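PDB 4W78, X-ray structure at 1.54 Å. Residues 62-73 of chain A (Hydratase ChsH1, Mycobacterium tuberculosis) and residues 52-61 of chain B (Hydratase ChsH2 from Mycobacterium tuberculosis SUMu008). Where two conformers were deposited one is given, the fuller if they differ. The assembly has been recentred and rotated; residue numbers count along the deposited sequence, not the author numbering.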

# COMPACT_ATOMS: atom_id res chain seq x y z
N ALA A 62 1.69 16.44 8.51
CA ALA A 62 1.66 14.99 8.54
C ALA A 62 1.25 14.48 9.92
O ALA A 62 1.61 15.06 10.93
N PRO A 63 0.53 13.36 9.97
CA PRO A 63 0.29 12.73 11.29
C PRO A 63 1.62 12.39 11.95
O PRO A 63 2.50 11.82 11.31
N PRO A 64 1.79 12.73 13.24
CA PRO A 64 3.07 12.44 13.91
C PRO A 64 3.43 10.96 13.83
O PRO A 64 4.60 10.62 13.60
N ALA A 65 2.42 10.10 13.97
CA ALA A 65 2.62 8.65 13.96
C ALA A 65 3.07 8.10 12.61
O ALA A 65 3.36 6.91 12.50
N MET A 66 3.10 8.94 11.57
CA MET A 66 3.71 8.54 10.29
C MET A 66 5.23 8.64 10.23
O MET A 66 5.82 8.28 9.20
N ILE A 67 5.89 9.09 11.30
CA ILE A 67 7.34 9.36 11.20
C ILE A 67 8.14 8.16 10.69
O ILE A 67 8.96 8.31 9.79
N GLN A 68 7.83 6.97 11.19
CA GLN A 68 8.58 5.78 10.78
C GLN A 68 8.22 5.34 9.36
O GLN A 68 9.00 4.66 8.70
N VAL A 69 7.03 5.72 8.89
CA VAL A 69 6.60 5.35 7.54
C VAL A 69 7.53 5.93 6.48
O VAL A 69 7.88 5.26 5.51
N TRP A 70 7.94 7.18 6.68
CA TRP A 70 8.72 7.85 5.64
C TRP A 70 10.00 7.12 5.34
O TRP A 70 10.44 7.08 4.17
N THR A 71 10.60 6.51 6.37
CA THR A 71 11.91 5.91 6.20
C THR A 71 11.90 4.38 6.11
O THR A 71 12.96 3.75 6.12
N MET A 72 10.73 3.78 5.98
CA MET A 72 10.67 2.34 5.74
C MET A 72 11.41 1.97 4.46
O MET A 72 11.38 2.72 3.48
N MET A 73 12.08 0.82 4.48
CA MET A 73 12.92 0.39 3.36
C MET A 73 12.14 -0.04 2.11
O MET A 73 12.67 -0.00 1.00
N ILE B 52 2.72 -2.98 14.07
CA ILE B 52 2.99 -2.05 15.14
C ILE B 52 2.76 -0.60 14.72
O ILE B 52 2.25 0.20 15.51
N LEU B 53 3.11 -0.24 13.49
CA LEU B 53 2.89 1.13 13.03
C LEU B 53 1.40 1.47 12.97
O LEU B 53 1.01 2.63 13.19
N THR B 54 0.56 0.47 12.70
CA THR B 54 -0.87 0.69 12.71
C THR B 54 -1.34 0.90 14.14
O THR B 54 -2.16 1.78 14.38
N ASP B 55 -0.81 0.13 15.10
CA ASP B 55 -1.11 0.38 16.51
C ASP B 55 -0.81 1.82 16.90
O ASP B 55 -1.62 2.48 17.56
N THR B 56 0.36 2.31 16.51
CA THR B 56 0.75 3.69 16.82
C THR B 56 -0.25 4.69 16.23
O THR B 56 -0.70 5.63 16.91
N GLY B 57 -0.63 4.48 14.97
CA GLY B 57 -1.60 5.36 14.32
C GLY B 57 -2.98 5.32 14.94
O GLY B 57 -3.65 6.35 15.02
N LEU B 58 -3.42 4.13 15.35
CA LEU B 58 -4.75 3.98 15.94
C LEU B 58 -4.79 4.61 17.32
O LEU B 58 -5.78 5.25 17.67
N VAL B 59 -3.72 4.44 18.09
CA VAL B 59 -3.63 5.08 19.39
C VAL B 59 -3.68 6.59 19.22
O VAL B 59 -4.40 7.28 19.93
N GLN B 60 -2.96 7.11 18.23
CA GLN B 60 -2.99 8.54 17.93
C GLN B 60 -4.41 9.00 17.58
O GLN B 60 -4.91 9.98 18.16
N ARG B 61 -5.06 8.28 16.67
CA ARG B 61 -6.43 8.57 16.25
C ARG B 61 -7.40 8.58 17.42
O ARG B 61 -8.22 9.49 17.55

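The contact pairs a regular helix, residues 52-61 of chain B, with a tighter and less regular segment of chain A, and buries 383 Å² in all. The backbones come closest where Ala65(A) faces Gly57(B), with their CA atoms 5.4 Å apart. Ala65(A) points its CB toward the helix, where it lies 3.9 Å from Gly57(B) CA and 3.8 Å from Thr56(B) CG2. The methyl group of Ala65(A) packs against the helix backbone at Gly57(B).

Toward the end of the chain B stretch, Gln60(B) supplies the direct polar link. Its chi1 and chi2 are both t, so the chain extends fully from the helix, and chi3 of -89° turns the amide across the start of the 3-10 segment. There OE1 accepts a hydrogen bond from the backbone, Ala65(A) N to Gln60(B) OE1 being 2.9 Å with an N-H...O angle of 137°. The same oxygen sits 3.3 Å from Pro64(A) CD, while Gln60(B) NE2 packs 3.4 Å from Pro63(A) CB. Both prolines have a C-gamma exo pucker. Pro64(A) N has no hydrogen to share, so the amide of Ala65(A) is the one that engages the glutamine.

At the other end Leu53(B) is the main apolar element, with 106 Å² covered by chain A. Its m,t rotamer (chi1 -79°, chi2 170°) directs both methyl groups to the chain A segment: CD2 lies 3.6 Å from Gln68(A) CB, and CD1 lies 4.0 Å from Met72(A) SD and 4.4 Å from Val69(A) CG2. Two conformers were deposited for this leucine, and the description applies to the one given here. Met72(A) is m,m,m; its CB points toward the helix, and chi1 and chi2 (-64° and -66°) carry SD on to Leu53(B), while chi3 (-82°) sets only the terminal methyl. Gln68(A) is extended, with chi1 and chi2 both t; its CB meets Leu53(B), and its amide makes no hydrogen bond to the helix. Val69(A), chi1 t, has its CA-to-CB bond sideways to the helix, and its CG2 reaches the leucine.

Between the leucine and the glutamine, Thr56(B) takes chi1 m (-51°), which places OG1 3.1 Å from Ile52(B) O, one turn back, to which it donates a hydrogen bond. With the hydroxyl thus occupied within its own helix, CG2 is presented to Ala65(A). A single water completes the polar contacts, donating to Ala65(A) O and to Leu53(B) O, each 2.9 Å from the water oxygen. Ala65(A) is therefore tied to the helix through its N by a side chain and through its O by solvent. Met66(A), by contrast, points its CB away and does not touch the helix.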

# COMPACT_ATOMS: atom_id res chain seq x y z
CB ALA A 62 3.05 14.44 8.17
CB PRO A 63 -0.46 11.44 10.94
CG PRO A 63 -1.03 11.67 9.57
CD PRO A 63 -0.10 12.62 8.86
CB PRO A 64 2.80 12.85 15.35
CG PRO A 64 1.81 13.98 15.21
CD PRO A 64 0.91 13.58 14.07
CB ALA A 65 1.36 7.93 14.42
CB MET A 66 3.12 9.34 9.12
CG MET A 66 1.72 8.90 8.71
SD MET A 66 1.23 9.62 7.13
CE MET A 66 2.13 8.58 5.98
CB ILE A 67 7.95 9.94 12.50
CG1 ILE A 67 9.40 10.39 12.25
CG2 ILE A 67 7.90 8.93 13.65
CD1 ILE A 67 9.51 11.59 11.34
CB GLN A 68 8.31 4.66 11.79
CG GLN A 68 9.22 3.47 11.70
CD GLN A 68 9.05 2.54 12.91
OE1 GLN A 68 8.49 2.92 13.92
NE2 GLN A 68 9.52 1.32 12.78
CB VAL A 69 5.14 5.79 7.29
CG1 VAL A 69 4.69 5.41 5.90
CG2 VAL A 69 4.23 5.16 8.34
CB TRP A 70 9.02 9.31 6.04
CG TRP A 70 7.78 10.06 6.38
CD1 TRP A 70 7.45 10.59 7.59
CD2 TRP A 70 6.66 10.32 5.52
NE1 TRP A 70 6.21 11.18 7.54
CE2 TRP A 70 5.71 11.03 6.28
CE3 TRP A 70 6.37 10.03 4.18
CZ2 TRP A 70 4.49 11.44 5.75
CZ3 TRP A 70 5.16 10.43 3.65
CH2 TRP A 70 4.23 11.14 4.44
CB THR A 71 12.89 6.36 7.31
OG1 THR A 71 12.25 6.25 8.58
CG2 THR A 71 13.28 7.82 7.12
CB MET A 72 9.21 1.86 5.64
CG MET A 72 8.43 2.02 6.94
SD MET A 72 9.05 0.97 8.30
CE MET A 72 8.27 -0.59 7.91
CB MET A 73 13.85 -0.75 3.80
CG MET A 73 15.02 -0.33 4.69
SD MET A 73 16.27 0.72 3.90
CE MET A 73 16.35 0.02 2.25
CB ILE B 52 4.41 -2.28 15.69
CG1 ILE B 52 4.48 -3.67 16.33
CG2 ILE B 52 4.77 -1.22 16.72
CD1 ILE B 52 5.87 -4.15 16.60
CB LEU B 53 3.53 1.33 11.66
CG LEU B 53 5.04 1.55 11.75
CD1 LEU B 53 5.63 1.51 10.37
CD2 LEU B 53 5.27 2.92 12.37
CB THR B 54 -1.63 -0.46 12.04
OG1 THR B 54 -1.29 -0.48 10.64
CG2 THR B 54 -3.16 -0.31 12.18
CB ASP B 55 -0.29 -0.54 17.43
CG ASP B 55 -0.75 -2.00 17.39
OD1 ASP B 55 -1.96 -2.25 17.21
OD2 ASP B 55 0.11 -2.89 17.58
CB THR B 56 2.17 3.97 16.32
OG1 THR B 56 3.06 2.94 16.78
CG2 THR B 56 2.65 5.32 16.85
CB LEU B 58 -5.11 2.50 16.05
CG LEU B 58 -5.42 1.81 14.73
CD1 LEU B 58 -5.65 0.33 15.00
CD2 LEU B 58 -6.64 2.43 14.06
CB VAL B 59 -2.36 4.61 20.15
CG1 VAL B 59 -2.02 5.55 21.28
CG2 VAL B 59 -2.59 3.20 20.65
CB GLN B 60 -2.04 8.84 16.78
CG GLN B 60 -2.00 10.30 16.39
CD GLN B 60 -0.97 10.55 15.35
OE1 GLN B 60 0.20 10.82 15.65
NE2 GLN B 60 -1.38 10.47 14.10
CB ARG B 61 -6.88 7.53 15.22
CG ARG B 61 -8.37 7.61 14.92
CD ARG B 61 -8.83 6.46 14.03
NE ARG B 61 -10.30 6.39 14.06
CZ ARG B 61 -11.04 5.43 13.52
NH1 ARG B 61 -10.47 4.41 12.88
NH2 ARG B 61 -12.36 5.48 13.64
O HOH W 1 2.01 4.65 11.34